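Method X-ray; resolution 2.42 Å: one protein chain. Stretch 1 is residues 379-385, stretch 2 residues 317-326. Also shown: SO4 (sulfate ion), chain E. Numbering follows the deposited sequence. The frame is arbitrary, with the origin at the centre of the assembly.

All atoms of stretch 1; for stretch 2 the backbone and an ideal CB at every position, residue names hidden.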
# COMPACT_ATOMS: atom_id res chain seq x y z
N PRO A 379 -0.92 -39.36 3.29
CA PRO A 379 -0.89 -39.77 1.88
C PRO A 379 -1.50 -38.70 1.00
O PRO A 379 -2.28 -37.89 1.49
CB PRO A 379 -1.76 -41.03 1.87
CG PRO A 379 -2.63 -40.92 3.08
CD PRO A 379 -1.82 -40.20 4.10
N ALA A 380 -1.14 -38.69 -0.28
CA ALA A 380 -1.76 -37.76 -1.23
C ALA A 380 -3.26 -38.01 -1.25
O ALA A 380 -3.71 -39.13 -1.49
CB ALA A 380 -1.17 -37.93 -2.61
N THR A 381 -4.03 -36.97 -0.98
CA THR A 381 -5.47 -37.10 -0.79
C THR A 381 -6.27 -36.16 -1.70
O THR A 381 -5.95 -34.98 -1.81
CB THR A 381 -5.85 -36.84 0.68
OG1 THR A 381 -5.10 -37.72 1.54
CG2 THR A 381 -7.33 -37.07 0.92
N ILE A 382 -7.30 -36.69 -2.35
CA ILE A 382 -8.21 -35.89 -3.16
C ILE A 382 -9.66 -36.09 -2.70
O ILE A 382 -10.12 -37.23 -2.58
CB ILE A 382 -8.13 -36.24 -4.66
CG1 ILE A 382 -6.69 -36.15 -5.17
CG2 ILE A 382 -9.02 -35.32 -5.47
CD1 ILE A 382 -6.52 -36.71 -6.56
N LEU A 383 -10.36 -35.00 -2.42
CA LEU A 383 -11.77 -35.06 -2.05
C LEU A 383 -12.61 -34.56 -3.22
O LEU A 383 -12.31 -33.52 -3.82
CB LEU A 383 -12.05 -34.23 -0.80
CG LEU A 383 -11.25 -34.60 0.46
CD1 LEU A 383 -11.61 -33.69 1.62
CD2 LEU A 383 -11.50 -36.03 0.82
N ASP A 384 -13.66 -35.32 -3.56
CA ASP A 384 -14.55 -34.98 -4.66
C ASP A 384 -15.92 -34.58 -4.13
O ASP A 384 -16.28 -34.92 -3.00
CB ASP A 384 -14.69 -36.18 -5.61
CG ASP A 384 -15.29 -35.79 -6.95
OD1 ASP A 384 -15.72 -34.63 -7.11
OD2 ASP A 384 -15.35 -36.66 -7.85
N HIS A 385 -16.70 -33.89 -4.97
CA HIS A 385 -18.02 -33.40 -4.59
C HIS A 385 -17.97 -32.54 -3.34
O HIS A 385 -18.77 -32.71 -2.42
CB HIS A 385 -19.01 -34.55 -4.40
CG HIS A 385 -19.03 -35.52 -5.53
ND1 HIS A 385 -19.66 -35.24 -6.73
CD2 HIS A 385 -18.52 -36.77 -5.65
CE1 HIS A 385 -19.53 -36.28 -7.54
NE2 HIS A 385 -18.84 -37.21 -6.91
N UNK A 317 -11.97 -36.66 -15.75
CA UNK A 317 -10.82 -35.93 -15.22
C UNK A 317 -10.41 -36.43 -13.84
O UNK A 317 -9.22 -36.62 -13.58
CB UNK A 317 -11.13 -34.43 -15.16
N UNK A 318 -11.39 -36.63 -12.97
CA UNK A 318 -11.12 -37.10 -11.61
C UNK A 318 -10.47 -38.48 -11.64
O UNK A 318 -9.55 -38.76 -10.88
CB UNK A 318 -12.41 -37.14 -10.79
N UNK A 319 -10.94 -39.34 -12.55
CA UNK A 319 -10.38 -40.68 -12.67
C UNK A 319 -8.89 -40.66 -13.03
O UNK A 319 -8.09 -41.35 -12.41
CB UNK A 319 -11.16 -41.47 -13.72
N UNK A 320 -8.53 -39.85 -14.02
CA UNK A 320 -7.13 -39.74 -14.43
C UNK A 320 -6.28 -39.13 -13.32
O UNK A 320 -5.20 -39.63 -13.01
CB UNK A 320 -7.01 -38.90 -15.70
N UNK A 321 -6.78 -38.04 -12.74
CA UNK A 321 -6.12 -37.36 -11.63
C UNK A 321 -5.81 -38.35 -10.51
O UNK A 321 -4.70 -38.36 -9.97
CB UNK A 321 -6.99 -36.22 -11.11
N UNK A 322 -6.79 -39.18 -10.17
CA UNK A 322 -6.63 -40.14 -9.09
C UNK A 322 -5.58 -41.19 -9.43
O UNK A 322 -4.77 -41.58 -8.58
CB UNK A 322 -7.97 -40.82 -8.78
N UNK A 323 -5.59 -41.64 -10.69
CA UNK A 323 -4.63 -42.63 -11.15
C UNK A 323 -3.21 -42.13 -10.94
O UNK A 323 -2.41 -42.79 -10.27
CB UNK A 323 -4.87 -42.96 -12.62
N UNK A 324 -2.90 -40.96 -11.49
CA UNK A 324 -1.58 -40.36 -11.35
C UNK A 324 -1.19 -40.11 -9.89
O UNK A 324 -0.06 -40.39 -9.47
CB UNK A 324 -1.53 -39.04 -12.13
N UNK A 325 -2.13 -39.58 -9.12
CA UNK A 325 -1.89 -39.19 -7.74
C UNK A 325 -1.50 -40.37 -6.84
O UNK A 325 -0.55 -40.28 -6.06
CB UNK A 325 -3.14 -38.51 -7.18
N UNK A 326 -2.24 -41.48 -6.96
CA UNK A 326 -1.94 -42.70 -6.20
C UNK A 326 -0.51 -43.19 -6.44
O UNK A 326 0.15 -43.67 -5.52
CB UNK A 326 -2.93 -43.80 -6.57
S SO4 E . -7.97 -35.17 -23.92
O1 SO4 E . -9.09 -36.10 -23.89
O2 SO4 E . -7.63 -34.87 -25.31
O3 SO4 E . -8.37 -33.94 -23.24
O4 SO4 E . -6.80 -35.74 -23.24

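Residues 317-326 form a continuous helical segment that runs nearly antiparallel to strand 381-384, at 163° and with the axes 9.6 Å apart at closest approach. In the strand, I382 and D384 point toward the helix, as does A380 just before it, whereas T381 points away.

At position 317 the ideal CB meets nothing of stretch 1 within 5.5 Å, so the visible atoms hardly restrict the choice; the residue is F317. Position 318 points toward the strand, its ideal CB 4.2 Å from D384 OD2. A small polar donor would suit this carboxylate, but a compact apolar group would also fit. The residue is V318, whose CG2 packs 3.7 Å from D384 OD2 without a hydrogen bond; both carboxylate oxygens find partners elsewhere in the structure.

Positions 319 and 320 are out of reach of stretch 1, and almost any helix-compatible residue would serve. At 320, however, the sulfate lies to the side of the helix, its S 9.1 Å from the ideal CB of 320, and a long basic side chain could reach it. The residues are A319 and R320. The arginine, extended beyond chi1, donates from NH1 to SO4 O4 at 3.2 Å and, weakly, from NH2 to SO4 O1 at 3.5 Å.

Position 321 points toward the strand, with its ideal CB 4.6 Å from I382 CD1. The I382 CD1 methyl, which projects toward the helix, invites an apolar group, either branched aliphatic or aromatic. The residue is F321, and its ring offers a face to I382: I382 CD1 sits 3.6 Å from the F321 ring centroid and 16° off the normal, a CH-pi contact.

Position 322 points sideways, with its ideal CB 4.9 Å from the same methyl; a modest apolar side chain could touch it from the flank. V322 does so, CG2 lying 4.1 Å from I382 CD1.

Positions 323 and 324 have no visible partner in stretch 1, and polar or charged residues would be tolerated. E323 and K324 form a long salt bridge, with K324 NZ 3.9 Å from E323 OE1.

Position 325 faces the strand most closely: its ideal CB is 3.9 Å from I382 CD1 and 5.0 Å from A380 CB. Such proximity favours a small or beta-branched side chain, such as alanine, serine, valine or threonine. The residue is T325. Its CG2 packs 3.6 Å from A380 CB, while OG1 lies 3.5 Å from I382 CD1 and donates a hydrogen bond to F321 O at 2.7 Å, satisfying the hydroxyl within the helix beside an apolar neighbour.

Position 326 points away, leaving its side chain unconstrained by the strand; the residue is E326.

Stretch 2 (317-326) FVARFVEKTE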
# COMPACT_ATOMS: atom_id res chain seq x y z
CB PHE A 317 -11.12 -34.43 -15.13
CG PHE A 317 -10.08 -33.65 -14.38
CD1 PHE A 317 -8.94 -33.20 -15.03
CD2 PHE A 317 -10.25 -33.37 -13.03
CE1 PHE A 317 -7.98 -32.49 -14.34
CE2 PHE A 317 -9.29 -32.66 -12.34
CZ PHE A 317 -8.16 -32.21 -12.99
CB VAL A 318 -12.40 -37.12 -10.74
CG1 VAL A 318 -12.16 -37.84 -9.42
CG2 VAL A 318 -12.88 -35.70 -10.48
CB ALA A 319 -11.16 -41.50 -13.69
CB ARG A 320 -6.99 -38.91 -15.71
CG ARG A 320 -7.78 -39.45 -16.89
CD ARG A 320 -7.22 -38.93 -18.20
NE ARG A 320 -8.18 -39.01 -19.30
CZ ARG A 320 -8.02 -38.41 -20.47
NH1 ARG A 320 -6.94 -37.68 -20.71
NH2 ARG A 320 -8.95 -38.53 -21.41
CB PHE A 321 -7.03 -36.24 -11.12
CG PHE A 321 -6.38 -35.29 -10.17
CD1 PHE A 321 -5.00 -35.15 -10.13
CD2 PHE A 321 -7.15 -34.53 -9.29
CE1 PHE A 321 -4.40 -34.27 -9.24
CE2 PHE A 321 -6.56 -33.65 -8.40
CZ PHE A 321 -5.19 -33.52 -8.37
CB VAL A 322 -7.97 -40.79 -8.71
CG1 VAL A 322 -7.76 -42.11 -7.97
CG2 VAL A 322 -8.79 -39.82 -7.87
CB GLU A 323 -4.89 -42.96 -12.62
CG GLU A 323 -4.46 -44.36 -13.04
CD GLU A 323 -2.96 -44.46 -13.29
OE1 GLU A 323 -2.39 -43.51 -13.87
OE2 GLU A 323 -2.37 -45.49 -12.91
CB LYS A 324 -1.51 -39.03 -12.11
CG LYS A 324 -1.68 -39.16 -13.60
CD LYS A 324 -0.65 -40.10 -14.20
CE LYS A 324 -0.78 -40.14 -15.72
NZ LYS A 324 -0.17 -41.37 -16.30
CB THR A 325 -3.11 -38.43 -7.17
OG1 THR A 325 -3.32 -37.25 -7.95
CG2 THR A 325 -2.88 -38.03 -5.72
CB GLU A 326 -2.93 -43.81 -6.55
CG GLU A 326 -4.31 -43.63 -5.93
CD GLU A 326 -5.31 -44.63 -6.49
OE1 GLU A 326 -5.01 -45.27 -7.52
OE2 GLU A 326 -6.40 -44.78 -5.90
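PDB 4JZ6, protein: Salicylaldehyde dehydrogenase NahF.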